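PDB 7MCM: enoyl-CoA hydratase from Mycolicibacterium smegmatis, which probably catalyses the reversible hydration of enoyl-CoA thioesters to (3S)-3-hydroxyacyl-CoA in fatty acid metabolism. Local coordinates for residues 18-23 against 56-61; 104-109 against 215-220; 118-123 against 150-155. All blocks are in the same frame, centred on the assembly; numbering follows the deposited sequence.

Interaction 1. Residues 18-23 against 56-61; sequences TWTIDV and ILTGAG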
# COMPACT_ATOMS: atom_id res chain seq x y z
N THR B 18 -30.82 -18.15 2.05
CA THR B 18 -30.14 -18.78 3.17
C THR B 18 -29.31 -19.94 2.64
O THR B 18 -29.82 -20.78 1.88
CB THR B 18 -31.13 -19.26 4.23
OG1 THR B 18 -31.91 -18.14 4.65
CG2 THR B 18 -30.39 -19.81 5.43
N TRP B 19 -28.04 -19.96 3.01
CA TRP B 19 -27.12 -21.05 2.70
C TRP B 19 -26.87 -21.81 3.99
O TRP B 19 -26.37 -21.22 4.96
CB TRP B 19 -25.80 -20.53 2.13
CG TRP B 19 -25.92 -19.69 0.89
CD1 TRP B 19 -27.05 -19.43 0.17
CD2 TRP B 19 -24.85 -19.01 0.24
NE1 TRP B 19 -26.74 -18.64 -0.91
CE2 TRP B 19 -25.40 -18.36 -0.89
CE3 TRP B 19 -23.48 -18.88 0.49
CZ2 TRP B 19 -24.62 -17.60 -1.76
CZ3 TRP B 19 -22.71 -18.13 -0.37
CH2 TRP B 19 -23.28 -17.49 -1.48
N THR B 20 -27.23 -23.10 4.02
CA THR B 20 -27.06 -23.91 5.21
C THR B 20 -25.98 -24.95 4.93
O THR B 20 -26.17 -25.83 4.07
CB THR B 20 -28.37 -24.58 5.62
OG1 THR B 20 -29.39 -23.60 5.76
CG2 THR B 20 -28.19 -25.27 6.96
N ILE B 21 -24.86 -24.84 5.65
CA ILE B 21 -23.80 -25.84 5.56
C ILE B 21 -24.35 -27.16 6.06
O ILE B 21 -24.91 -27.24 7.16
CB ILE B 21 -22.59 -25.41 6.40
CG1 ILE B 21 -22.09 -24.03 5.96
CG2 ILE B 21 -21.48 -26.49 6.33
CD1 ILE B 21 -21.14 -23.38 6.97
N ASP B 22 -24.21 -28.23 5.25
CA ASP B 22 -24.82 -29.51 5.63
C ASP B 22 -23.84 -30.65 5.28
O ASP B 22 -23.98 -31.35 4.27
CB ASP B 22 -26.19 -29.68 4.95
CG ASP B 22 -27.07 -30.75 5.63
OD1 ASP B 22 -26.59 -31.42 6.57
OD2 ASP B 22 -28.25 -30.90 5.23
N VAL B 23 -22.85 -30.85 6.14
CA VAL B 23 -21.90 -31.95 6.00
C VAL B 23 -22.00 -32.78 7.27
O VAL B 23 -21.14 -32.66 8.16
CB VAL B 23 -20.47 -31.44 5.73
CG1 VAL B 23 -19.52 -32.58 5.41
CG2 VAL B 23 -20.48 -30.43 4.60
N ILE B 56 -27.84 -15.16 4.13
CA ILE B 56 -27.64 -15.61 5.50
C ILE B 56 -26.91 -16.95 5.45
O ILE B 56 -27.41 -17.92 4.85
CB ILE B 56 -28.98 -15.77 6.24
CG1 ILE B 56 -29.70 -14.42 6.41
CG2 ILE B 56 -28.74 -16.48 7.58
CD1 ILE B 56 -31.14 -14.57 6.93
N LEU B 57 -25.75 -17.04 6.09
CA LEU B 57 -24.95 -18.26 6.11
C LEU B 57 -25.03 -18.88 7.50
O LEU B 57 -24.75 -18.22 8.50
CB LEU B 57 -23.50 -17.97 5.74
CG LEU B 57 -22.52 -19.15 5.81
CD1 LEU B 57 -22.89 -20.24 4.79
CD2 LEU B 57 -21.10 -18.64 5.60
N THR B 58 -25.42 -20.16 7.56
CA THR B 58 -25.62 -20.81 8.84
C THR B 58 -25.34 -22.31 8.67
O THR B 58 -25.08 -22.78 7.56
CB THR B 58 -27.04 -20.54 9.36
OG1 THR B 58 -27.13 -20.82 10.75
CG2 THR B 58 -28.06 -21.36 8.60
N GLY B 59 -25.34 -23.04 9.78
CA GLY B 59 -25.04 -24.47 9.76
C GLY B 59 -26.24 -25.31 10.17
O GLY B 59 -27.02 -24.90 11.03
N ALA B 60 -26.38 -26.48 9.54
CA ALA B 60 -27.41 -27.43 9.94
C ALA B 60 -27.03 -28.13 11.24
O ALA B 60 -25.88 -28.54 11.43
CB ALA B 60 -27.65 -28.47 8.84
N GLY B 61 -28.01 -28.28 12.13
CA GLY B 61 -27.77 -29.06 13.33
C GLY B 61 -27.06 -28.26 14.41
O GLY B 61 -27.25 -27.06 14.56
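T18 to I21 run parallel to I56 to G59 as neighbouring strands, their short axes 4.5 Å apart and 22° from alignment, and four backbone hydrogen bonds zip them together. W19 uses both of its peptide groups: its N donates to I56 O at 2.8 Å, and its O accepts from T58 N. I21 repeats the pattern two residues on, with its N bonded to T58 O and its O receiving A60 N at 2.9 Å, so the pairing reaches just past the strand end.

Side chains then divide between the two faces. On one, T20 and T58 lie side by side and point the same way, OG1 of T20 being 3.9 Å from CG2 of T58. With chi1 at -54°, T20 CG2 stands anti to its own backbone N; this methyl rests 3.8 Å from A60 CB. T58 turns its hydroxyl elsewhere, bonding to A112 O on the next strand. On the other face, one methyl of L57, CD1, touches both W19 CB and I21 CG1, each at 4.0 Å. The indole of W19 leads away from this meeting point, its NE1 bonded to Q17 OE1.

The two strands are the arms of a beta-alpha-beta unit whose connection includes helix 33-48. That helix covers the W19 and I21 face, touching W19 through A42, V43 and A46, and I21 through F35. Helix 197-209 packs against T18 and I56 on the opposite face, while strands 8-13 and 109-113 continue the sheet on either side of the pair.

Interaction 2. Residues 104-109 against 215-220; sequences RCEVPV and AVRMAK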
# COMPACT_ATOMS: atom_id res chain seq x y z
N ARG B 104 -15.26 -12.22 -3.97
CA ARG B 104 -15.96 -11.83 -5.19
C ARG B 104 -17.47 -11.85 -5.02
O ARG B 104 -18.19 -11.51 -5.97
CB ARG B 104 -15.52 -12.72 -6.36
CG ARG B 104 -16.09 -14.11 -6.34
CD ARG B 104 -15.79 -14.90 -7.62
NE ARG B 104 -16.38 -16.23 -7.56
CZ ARG B 104 -15.78 -17.28 -7.01
NH1 ARG B 104 -14.55 -17.20 -6.52
NH2 ARG B 104 -16.43 -18.44 -6.95
N CYS B 105 -17.98 -12.19 -3.83
CA CYS B 105 -19.41 -12.16 -3.58
C CYS B 105 -19.90 -10.72 -3.46
O CYS B 105 -19.49 -10.00 -2.54
CB CYS B 105 -19.76 -12.93 -2.31
SG CYS B 105 -21.54 -13.10 -2.04
N GLU B 106 -20.82 -10.34 -4.35
CA GLU B 106 -21.30 -8.97 -4.42
C GLU B 106 -22.40 -8.67 -3.41
O GLU B 106 -22.72 -7.49 -3.20
CB GLU B 106 -21.83 -8.65 -5.81
CG GLU B 106 -20.85 -8.94 -6.91
CD GLU B 106 -21.45 -8.66 -8.26
OE1 GLU B 106 -22.55 -8.06 -8.32
OE2 GLU B 106 -20.82 -9.04 -9.27
N VAL B 107 -23.01 -9.68 -2.81
CA VAL B 107 -24.11 -9.41 -1.89
C VAL B 107 -23.58 -9.52 -0.46
O VAL B 107 -22.66 -10.32 -0.20
CB VAL B 107 -25.32 -10.32 -2.15
CG1 VAL B 107 -25.61 -10.44 -3.65
CG2 VAL B 107 -25.12 -11.67 -1.55
N PRO B 108 -24.12 -8.73 0.47
CA PRO B 108 -23.75 -8.88 1.88
C PRO B 108 -24.08 -10.27 2.40
O PRO B 108 -25.09 -10.87 2.03
CB PRO B 108 -24.59 -7.82 2.59
CG PRO B 108 -25.13 -6.93 1.53
CD PRO B 108 -25.04 -7.62 0.22
N VAL B 109 -23.21 -10.78 3.28
CA VAL B 109 -23.35 -12.09 3.90
C VAL B 109 -23.41 -11.94 5.41
O VAL B 109 -22.48 -11.41 6.03
CB VAL B 109 -22.20 -13.04 3.51
CG1 VAL B 109 -22.42 -14.39 4.15
CG2 VAL B 109 -22.12 -13.21 1.98
N ALA B 215 -28.15 -0.52 -5.32
CA ALA B 215 -27.42 0.33 -4.38
C ALA B 215 -26.79 -0.50 -3.26
O ALA B 215 -25.68 -0.19 -2.81
CB ALA B 215 -28.34 1.40 -3.80
N VAL B 216 -27.48 -1.53 -2.79
CA VAL B 216 -26.90 -2.42 -1.78
C VAL B 216 -25.59 -3.03 -2.29
O VAL B 216 -24.58 -3.08 -1.56
CB VAL B 216 -27.92 -3.49 -1.37
CG1 VAL B 216 -27.23 -4.62 -0.59
CG2 VAL B 216 -29.02 -2.85 -0.51
N ARG B 217 -25.57 -3.47 -3.54
CA ARG B 217 -24.37 -4.11 -4.08
C ARG B 217 -23.26 -3.10 -4.32
O ARG B 217 -22.08 -3.42 -4.11
CB ARG B 217 -24.72 -4.85 -5.36
CG ARG B 217 -25.47 -6.14 -5.07
CD ARG B 217 -25.82 -6.83 -6.34
NE ARG B 217 -26.58 -8.05 -6.12
CZ ARG B 217 -26.44 -9.14 -6.85
NH1 ARG B 217 -25.54 -9.22 -7.81
NH2 ARG B 217 -27.24 -10.18 -6.62
N MET B 218 -23.60 -1.91 -4.79
CA MET B 218 -22.60 -0.87 -4.98
C MET B 218 -22.00 -0.45 -3.65
O MET B 218 -20.79 -0.22 -3.55
CB MET B 218 -23.22 0.33 -5.69
CG MET B 218 -23.40 0.14 -7.19
SD MET B 218 -23.76 1.66 -8.12
CE MET B 218 -25.12 2.41 -7.20
N ALA B 219 -22.83 -0.32 -2.62
CA ALA B 219 -22.33 0.03 -1.29
C ALA B 219 -21.36 -1.02 -0.76
O ALA B 219 -20.33 -0.68 -0.17
CB ALA B 219 -23.48 0.23 -0.31
N LYS B 220 -21.69 -2.31 -0.93
CA LYS B 220 -20.77 -3.34 -0.47
C LYS B 220 -19.46 -3.29 -1.23
O LYS B 220 -18.39 -3.46 -0.65
CB LYS B 220 -21.38 -4.73 -0.60
CG LYS B 220 -20.29 -5.78 -0.39
CD LYS B 220 -20.79 -7.12 -0.04
CE LYS B 220 -19.60 -8.05 0.23
NZ LYS B 220 -20.11 -9.41 0.50
O HOH W 1 -20.79 -5.68 -4.17
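K220 reaches from helix 213-226 into the bend of loop 104-109, where its ammonium is held by two backbone carbonyls. NZ donates to V107 O at 2.8 Å and to C105 O at 3.2 Å, standing above the plane of each carbonyl. The chain is extended beyond CG, and its CD passes 3.7 Å from P108 N on the way.

One helical turn earlier, R217 meets E106 and V107 of the same loop. Its NH1 forms a salt bridge with the exposed E106, reaching OE1 at 3.2 Å from above the carboxylate plane. With an N-H...O angle of 137° this is a modest bond, and the carboxylate and guanidinium planes are almost perpendicular, at 89°. V107 CG1 sits over one guanidinium face, toward its rim, 3.4 Å from NH2. P108 crosses V216 at about a right angle, CG against CG1, and a water donates to both E106 O and R217 O.

Farther out, D129 OD2 forms a salt bridge with K220 NZ and also accepts from V109 N. Carbonyls of A46, N47 and I52 take further hydrogen bonds from R217. L172 and V144 of a second subunit pack on P108 and V216, respectively.

Chemically, both cations are held largely by backbone carbonyls. K220, buried and also paired with D129, would be expected to stay protonated and to tie the helix to the loop leading into strand 109-113.

Interaction 3. Residues 118-123 against 150-155; sequences IGAGCD and PGDGGT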
# COMPACT_ATOMS: atom_id res chain seq x y z
N ILE B 118 -15.13 -23.62 14.50
CA ILE B 118 -13.80 -24.06 14.90
C ILE B 118 -12.91 -24.06 13.68
O ILE B 118 -13.31 -24.56 12.62
CB ILE B 118 -13.85 -25.48 15.52
CG1 ILE B 118 -14.80 -25.50 16.71
CG2 ILE B 118 -12.42 -25.96 15.93
CD1 ILE B 118 -15.02 -26.93 17.28
N GLY B 119 -11.68 -23.58 13.83
CA GLY B 119 -10.73 -23.71 12.74
C GLY B 119 -11.21 -22.96 11.51
O GLY B 119 -11.52 -21.76 11.56
N ALA B 120 -11.25 -23.67 10.38
CA ALA B 120 -11.74 -23.06 9.15
C ALA B 120 -13.15 -22.50 9.32
O ALA B 120 -13.50 -21.51 8.68
CB ALA B 120 -11.70 -24.09 8.01
N GLY B 121 -13.97 -23.13 10.18
CA GLY B 121 -15.31 -22.62 10.43
C GLY B 121 -15.31 -21.29 11.16
O GLY B 121 -16.12 -20.41 10.88
N CYS B 122 -14.38 -21.12 12.10
CA CYS B 122 -14.22 -19.83 12.75
C CYS B 122 -13.86 -18.76 11.72
O CYS B 122 -14.48 -17.69 11.67
CB CYS B 122 -13.14 -19.92 13.84
SG CYS B 122 -12.83 -18.35 14.72
N ASP B 123 -12.90 -19.06 10.84
CA ASP B 123 -12.45 -18.08 9.86
C ASP B 123 -13.55 -17.74 8.86
O ASP B 123 -13.68 -16.58 8.46
CB ASP B 123 -11.22 -18.62 9.13
CG ASP B 123 -10.05 -18.85 10.06
OD1 ASP B 123 -10.17 -18.49 11.24
OD2 ASP B 123 -9.02 -19.41 9.65
N PRO B 150 -3.49 -20.63 10.59
CA PRO B 150 -4.70 -20.52 9.76
C PRO B 150 -4.34 -20.38 8.29
O PRO B 150 -3.96 -19.30 7.83
CB PRO B 150 -5.39 -19.26 10.31
CG PRO B 150 -4.74 -19.01 11.68
CD PRO B 150 -3.34 -19.50 11.52
N GLY B 151 -4.43 -21.48 7.54
CA GLY B 151 -4.00 -21.45 6.16
C GLY B 151 -4.94 -20.76 5.20
O GLY B 151 -4.61 -20.61 4.02
N ASP B 152 -6.10 -20.30 5.68
CA ASP B 152 -7.16 -19.79 4.83
C ASP B 152 -7.33 -18.27 4.91
O ASP B 152 -8.37 -17.76 4.50
CB ASP B 152 -8.48 -20.45 5.21
CG ASP B 152 -8.80 -20.28 6.68
OD1 ASP B 152 -8.04 -19.58 7.37
OD2 ASP B 152 -9.82 -20.83 7.14
N GLY B 153 -6.38 -17.55 5.50
CA GLY B 153 -6.50 -16.11 5.60
C GLY B 153 -7.18 -15.60 6.85
O GLY B 153 -7.42 -14.38 6.96
N GLY B 154 -7.48 -16.48 7.81
CA GLY B 154 -8.09 -16.05 9.05
C GLY B 154 -7.30 -15.00 9.80
O GLY B 154 -7.88 -14.14 10.48
N THR B 155 -5.97 -15.03 9.69
CA THR B 155 -5.19 -14.01 10.39
C THR B 155 -5.37 -12.61 9.78
O THR B 155 -5.05 -11.62 10.45
CB THR B 155 -3.70 -14.35 10.39
OG1 THR B 155 -3.25 -14.43 9.04
CG2 THR B 155 -3.45 -15.68 11.10
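D123 and D152 meet through first torsions that place their CG atoms so that the carboxylates come together: chi1 of -62° sets D123 CG anti to its own carbonyl carbon, while chi1 of 56° puts D152 CG between its backbone N and carbonyl carbon. The site belongs to the crotonase fold, and it joins the starts of two helices, 120-127 and 154-162, each preceded by a glycine at the N-cap position, G119 and G153.

The side chains approach at a slant, with the carboxylate planes turned 55° apart. D123 OD2 makes the closest approach, 2.5 Å from D152 OD1 and 3.0 Å from D152 OD2, and D123 CB lies 3.3 Å from D152 OD2. P150 CB flanks D123 OD2 at 3.7 Å. G154 has no side chain, and its bare CA comes within 3.5 Å of D123 OD2. The other oxygen of D152, OD2, also reaches the first turn of helix 120-127, lying 3.6 Å from A120 CA.

By the family pattern, A120 N is the probable oxyanion-hole N-H of this helix start, and D123 stands where crotonases carry the first of their two catalytic glutamates. The second glutamate position appears to fall at F143, which packs on both D123 and P150. E141 OE1 brings a further acid close to D123 OD1. Beyond the turn, T155 OG1 is hydrogen-bonded to S226 OG of a third subunit, which places this corner near a subunit interface.

D152 is anchored by its own loop. P150 to G153 form a type I beta turn, and an Asx turn overlaps its end, in which G154 N donates to D152 OD1 at 3.2 Å from above the carboxylate plane.

Along the chain interaction 1 comes first, and interaction 3 then falls wholly within the span between the two halves of interaction 2. Interactions 1 and 2 share the main sheet: strand 54-59 neighbours strand 109-113, and L57 CB touches V109 CG1 at 4.1 Å, although the centres are about 20 Å apart. Interaction 3 has no direct touch with either; its centre is about 17 Å from interaction 1 and 22 Å from interaction 2, on the other side of the chain's centre from the latter. Sheet core and the attachment of helix 213-226 thus adjoin, while interaction 3, at the probable active site, stands apart; interactions 2 and 3 each border another subunit of the hexamer.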